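Local atomic coordinates of MS5a (Brassica napus, PDB entry 6L77), a protein that is of unknown cellular function but is linked to meiosis in rapeseed and, through cystatin-like folds, appears to enhance papain in a non-canonical way. Residues Q75-I87 with T215-L227. Residues are numbered along the deposited sequence; the frame is centred on the assembly and turned at random.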
loop_
_atom_site.group_PDB
_atom_site.type_symbol
_atom_site.label_atom_id
_atom_site.label_comp_id
_atom_site.label_asym_id
_atom_site.label_seq_id
_atom_site.Cartn_x
_atom_site.Cartn_y
_atom_site.Cartn_z
ATOM N N GLN A 75 8.836 3.978 -9.798
ATOM C CA GLN A 75 7.437 4.030 -10.196
ATOM C C GLN A 75 7.328 3.692 -11.673
ATOM O O GLN A 75 8.086 4.222 -12.490
ATOM C CB GLN A 75 6.857 5.422 -9.914
ATOM C CG GLN A 75 5.476 5.696 -10.489
ATOM C CD GLN A 75 4.960 7.079 -10.084
ATOM O OE1 GLN A 75 4.158 7.210 -9.160
ATOM N NE2 GLN A 75 5.428 8.113 -10.771
ATOM N N ARG A 76 6.392 2.805 -12.016
ATOM C CA ARG A 76 6.270 2.334 -13.388
ATOM C C ARG A 76 4.944 2.690 -14.038
ATOM O O ARG A 76 4.764 2.399 -15.223
ATOM C CB ARG A 76 6.476 0.814 -13.460
ATOM C CG ARG A 76 7.884 0.365 -13.115
ATOM C CD ARG A 76 7.962 -1.156 -12.994
ATOM N NE ARG A 76 7.260 -1.663 -11.810
ATOM C CZ ARG A 76 7.796 -1.716 -10.597
ATOM N NH1 ARG A 76 9.037 -1.282 -10.402
ATOM N NH2 ARG A 76 7.098 -2.195 -9.577
ATOM N N SER A 77 4.003 3.285 -13.307
ATOM C CA SER A 77 2.757 3.713 -13.927
ATOM C C SER A 77 2.231 4.939 -13.198
ATOM O O SER A 77 2.505 5.139 -12.012
ATOM C CB SER A 77 1.691 2.603 -13.923
ATOM O OG SER A 77 0.480 3.079 -14.476
ATOM N N LEU A 78 1.489 5.766 -13.937
ATOM C CA LEU A 78 0.765 6.900 -13.376
ATOM C C LEU A 78 -0.731 6.643 -13.247
ATOM O O LEU A 78 -1.428 7.466 -12.652
ATOM C CB LEU A 78 0.959 8.159 -14.243
ATOM C CG LEU A 78 2.262 8.957 -14.244
ATOM C CD1 LEU A 78 3.131 8.707 -13.014
ATOM C CD2 LEU A 78 3.023 8.693 -15.525
ATOM N N GLY A 79 -1.238 5.539 -13.792
ATOM C CA GLY A 79 -2.674 5.331 -13.872
ATOM C C GLY A 79 -3.184 4.149 -13.078
ATOM O O GLY A 79 -4.376 3.837 -13.105
ATOM N N GLN A 80 -2.279 3.475 -12.379
ATOM C CA GLN A 80 -2.613 2.353 -11.518
ATOM C C GLN A 80 -1.411 2.130 -10.622
ATOM O O GLN A 80 -0.318 2.632 -10.898
ATOM C CB GLN A 80 -2.925 1.086 -12.324
ATOM C CG GLN A 80 -1.674 0.424 -12.859
ATOM C CD GLN A 80 -1.958 -0.749 -13.760
ATOM O OE1 GLN A 80 -2.058 -0.597 -14.976
ATOM N NE2 GLN A 80 -2.080 -1.933 -13.173
ATOM N N ILE A 81 -1.617 1.368 -9.545
ATOM C CA ILE A 81 -0.499 1.042 -8.663
ATOM C C ILE A 81 0.507 0.173 -9.413
ATOM O O ILE A 81 0.159 -0.890 -9.934
ATOM C CB ILE A 81 -0.989 0.341 -7.396
ATOM C CG1 ILE A 81 -1.795 1.305 -6.531
ATOM C CG2 ILE A 81 0.202 -0.188 -6.617
ATOM C CD1 ILE A 81 -2.241 0.688 -5.211
ATOM N N ASP A 82 1.764 0.623 -9.473
ATOM C CA ASP A 82 2.833 -0.186 -10.072
ATOM C C ASP A 82 4.166 0.447 -9.643
ATOM O O ASP A 82 4.677 1.334 -10.324
ATOM C CB ASP A 82 2.695 -0.243 -11.584
ATOM C CG ASP A 82 3.653 -1.225 -12.220
ATOM O OD1 ASP A 82 4.483 -1.816 -11.492
ATOM O OD2 ASP A 82 3.566 -1.411 -13.453
ATOM N N PHE A 83 4.703 -0.004 -8.506
ATOM C CA PHE A 83 5.942 0.602 -8.017
ATOM C C PHE A 83 6.643 -0.347 -7.056
ATOM O O PHE A 83 6.042 -1.289 -6.545
ATOM C CB PHE A 83 5.672 1.948 -7.333
ATOM C CG PHE A 83 4.836 1.846 -6.070
ATOM C CD1 PHE A 83 5.417 1.522 -4.854
ATOM C CD2 PHE A 83 3.476 2.104 -6.108
ATOM C CE1 PHE A 83 4.647 1.444 -3.703
ATOM C CE2 PHE A 83 2.704 2.028 -4.963
ATOM C CZ PHE A 83 3.290 1.695 -3.766
ATOM N N THR A 84 7.920 -0.061 -6.793
ATOM C CA THR A 84 8.731 -0.843 -5.864
ATOM C C THR A 84 9.411 0.089 -4.873
ATOM O O THR A 84 10.050 1.070 -5.279
ATOM C CB THR A 84 9.801 -1.658 -6.610
ATOM O OG1 THR A 84 9.171 -2.547 -7.540
ATOM C CG2 THR A 84 10.650 -2.479 -5.618
ATOM N N CYS A 85 9.289 -0.226 -3.578
ATOM C CA CYS A 85 10.025 0.475 -2.521
ATOM C C CYS A 85 11.287 -0.320 -2.197
ATOM O O CYS A 85 11.207 -1.450 -1.702
ATOM C CB CYS A 85 9.160 0.664 -1.273
ATOM S SG CYS A 85 10.039 1.469 0.103
ATOM N N TYR A 86 12.451 0.276 -2.468
ATOM C CA TYR A 86 13.743 -0.396 -2.343
ATOM C C TYR A 86 14.480 -0.071 -1.054
ATOM O O TYR A 86 15.228 -0.910 -0.549
ATOM C CB TYR A 86 14.664 -0.014 -3.513
ATOM C CG TYR A 86 14.246 -0.591 -4.836
ATOM C CD1 TYR A 86 14.579 -1.898 -5.181
ATOM C CD2 TYR A 86 13.533 0.174 -5.755
ATOM C CE1 TYR A 86 14.207 -2.438 -6.405
ATOM C CE2 TYR A 86 13.150 -0.360 -6.980
ATOM C CZ TYR A 86 13.494 -1.667 -7.299
ATOM O OH TYR A 86 13.114 -2.195 -8.516
ATOM N N ILE A 87 14.314 1.137 -0.544
ATOM C CA ILE A 87 15.043 1.635 0.619
ATOM C C ILE A 87 14.025 2.297 1.517
ATOM O O ILE A 87 13.154 3.020 1.030
ATOM C CB ILE A 87 16.130 2.662 0.216
ATOM C CG1 ILE A 87 17.142 2.044 -0.755
ATOM C CG2 ILE A 87 16.801 3.273 1.450
ATOM C CD1 ILE A 87 18.257 1.278 -0.088
ATOM N N THR A 215 15.270 -11.840 0.208
ATOM C CA THR A 215 16.457 -11.444 0.960
ATOM C C THR A 215 16.483 -9.953 1.277
ATOM O O THR A 215 16.719 -9.561 2.426
ATOM C CB THR A 215 17.718 -11.826 0.178
ATOM O OG1 THR A 215 17.628 -13.199 -0.229
ATOM C CG2 THR A 215 18.964 -11.623 1.039
ATOM N N THR A 216 16.263 -9.112 0.269
ATOM C CA THR A 216 16.289 -7.665 0.436
ATOM C C THR A 216 15.041 -7.130 1.123
ATOM O O THR A 216 15.080 -6.031 1.693
ATOM C CB THR A 216 16.415 -7.000 -0.930
ATOM O OG1 THR A 216 15.261 -7.345 -1.704
ATOM C CG2 THR A 216 17.655 -7.483 -1.658
ATOM N N HIS A 217 13.936 -7.872 1.054
ATOM C CA HIS A 217 12.636 -7.424 1.540
ATOM C C HIS A 217 12.175 -6.161 0.820
ATOM O O HIS A 217 11.402 -5.380 1.375
ATOM C CB HIS A 217 12.638 -7.196 3.056
ATOM C CG HIS A 217 13.087 -8.381 3.850
ATOM N ND1 HIS A 217 12.531 -9.633 3.699
ATOM C CD2 HIS A 217 14.027 -8.500 4.815
ATOM C CE1 HIS A 217 13.121 -10.477 4.528
ATOM N NE2 HIS A 217 14.031 -9.815 5.216
ATOM N N CYS A 218 12.652 -5.948 -0.410
ATOM C CA CYS A 218 12.084 -4.895 -1.240
ATOM C C CYS A 218 10.621 -5.229 -1.510
ATOM O O CYS A 218 10.255 -6.397 -1.635
ATOM C CB CYS A 218 12.871 -4.763 -2.547
ATOM S SG CYS A 218 14.602 -4.269 -2.277
ATOM N N VAL A 219 9.780 -4.204 -1.568
ATOM C CA VAL A 219 8.330 -4.382 -1.624
ATOM C C VAL A 219 7.843 -3.854 -2.965
ATOM O O VAL A 219 8.047 -2.675 -3.278
ATOM C CB VAL A 219 7.621 -3.661 -0.471
ATOM C CG1 VAL A 219 6.118 -3.715 -0.664
ATOM C CG2 VAL A 219 8.015 -4.300 0.874
ATOM N N CYS A 220 7.201 -4.719 -3.748
ATOM C CA CYS A 220 6.578 -4.338 -5.007
ATOM C C CYS A 220 5.062 -4.390 -4.847
ATOM O O CYS A 220 4.522 -5.370 -4.318
ATOM C CB CYS A 220 7.034 -5.260 -6.136
ATOM S SG CYS A 220 6.142 -4.970 -7.661
ATOM N N LEU A 221 4.385 -3.319 -5.255
ATOM C CA LEU A 221 2.928 -3.265 -5.266
ATOM C C LEU A 221 2.445 -3.161 -6.704
ATOM O O LEU A 221 2.921 -2.312 -7.461
ATOM C CB LEU A 221 2.387 -2.086 -4.449
ATOM C CG LEU A 221 2.655 -2.047 -2.936
ATOM C CD1 LEU A 221 1.724 -1.041 -2.266
ATOM C CD2 LEU A 221 2.481 -3.413 -2.304
ATOM N N LEU A 222 1.498 -4.019 -7.071
ATOM C CA LEU A 222 0.856 -3.972 -8.378
ATOM C C LEU A 222 -0.644 -4.029 -8.150
ATOM O O LEU A 222 -1.132 -4.945 -7.487
ATOM C CB LEU A 222 1.311 -5.131 -9.264
ATOM C CG LEU A 222 0.656 -5.144 -10.639
ATOM C CD1 LEU A 222 1.091 -3.924 -11.427
ATOM C CD2 LEU A 222 1.009 -6.425 -11.397
ATOM N N GLY A 223 -1.379 -3.068 -8.700
ATOM C CA GLY A 223 -2.788 -2.957 -8.386
ATOM C C GLY A 223 -3.615 -2.477 -9.564
ATOM O O GLY A 223 -3.113 -1.853 -10.508
ATOM N N GLU A 224 -4.912 -2.763 -9.467
ATOM C CA GLU A 224 -5.910 -2.314 -10.426
ATOM C C GLU A 224 -7.184 -1.960 -9.676
ATOM O O GLU A 224 -7.476 -2.534 -8.623
ATOM C CB GLU A 224 -6.205 -3.392 -11.473
ATOM C CG GLU A 224 -5.053 -3.625 -12.433
ATOM C CD GLU A 224 -5.355 -4.679 -13.482
ATOM O OE1 GLU A 224 -6.325 -5.456 -13.301
ATOM O OE2 GLU A 224 -4.616 -4.725 -14.490
ATOM N N SER A 225 -7.940 -1.013 -10.225
ATOM C CA SER A 225 -9.175 -0.545 -9.617
ATOM C C SER A 225 -10.351 -0.739 -10.561
ATOM O O SER A 225 -10.193 -0.752 -11.787
ATOM C CB SER A 225 -9.078 0.934 -9.234
ATOM O OG SER A 225 -8.209 1.096 -8.134
ATOM N N GLN A 226 -11.537 -0.875 -9.974
ATOM C CA GLN A 226 -12.757 -1.046 -10.744
ATOM C C GLN A 226 -13.916 -0.434 -9.967
ATOM O O GLN A 226 -13.847 -0.266 -8.749
ATOM C CB GLN A 226 -13.017 -2.527 -11.047
ATOM C CG GLN A 226 -13.193 -3.369 -9.790
ATOM C CD GLN A 226 -13.320 -4.851 -10.080
ATOM O OE1 GLN A 226 -14.422 -5.400 -10.083
ATOM N NE2 GLN A 226 -12.187 -5.512 -10.308
ATOM N N LEU A 227 -14.978 -0.084 -10.684
ATOM C CA LEU A 227 -16.200 0.401 -10.061
ATOM C C LEU A 227 -17.210 -0.735 -9.933
ATOM O O LEU A 227 -17.260 -1.642 -10.769
ATOM C CB LEU A 227 -16.821 1.549 -10.863
ATOM C CG LEU A 227 -16.023 2.845 -10.999
ATOM C CD1 LEU A 227 -16.832 3.874 -11.757
ATOM C CD2 LEU A 227 -15.636 3.372 -9.639
#
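Leu221 lies alongside Phe83, with its CB over one ring face, 21° off the normal, and its CD1 3.5 Å from Phe83 CZ. The ring gets there because CG stands between the backbone N and the carbonyl carbon (chi1 65°), which swings its far end toward the neighbouring strand. On the same side of the sheet as Phe83, Ile81 CG2 meets Leu221 CB at 3.6 Å, and helix 138-150 packs on Ile81, so this side is the tightly filled one. Phe83 and Leu221 are a hydrogen-bonded pair, Leu221 N reaching Phe83 O at 2.9 Å almost in line with the carbonyl. Strands 82-87 and 219-227 run antiparallel and join the four-stranded and five-stranded parts of one antiparallel sheet, consistent with two cystatin-like halves. The opposite sheet face carries the Arg76 cluster; Thr84 and Cys220 are buried there. Arg76 NE forms a salt bridge with Asp82 OD1 at 2.8 Å, meeting it from above the carboxylate plane; NH1 and NH2 both grip Thr84 OG1, itself bonded to Phe102 O, and NH2 comes within 3.5 Å of Cys220 SG. A leucine in place of Arg76 would probably leave the Asp82 carboxylate without its charged mate and free to turn. The looser side lies at the partly exposed Asp82, Leu222, Gln80 and Glu224: Gln80 NE2 reaches Gly223 O at 2.9 Å with a bent N-H angle of 140°, while Glu224 CG lies beside that amide.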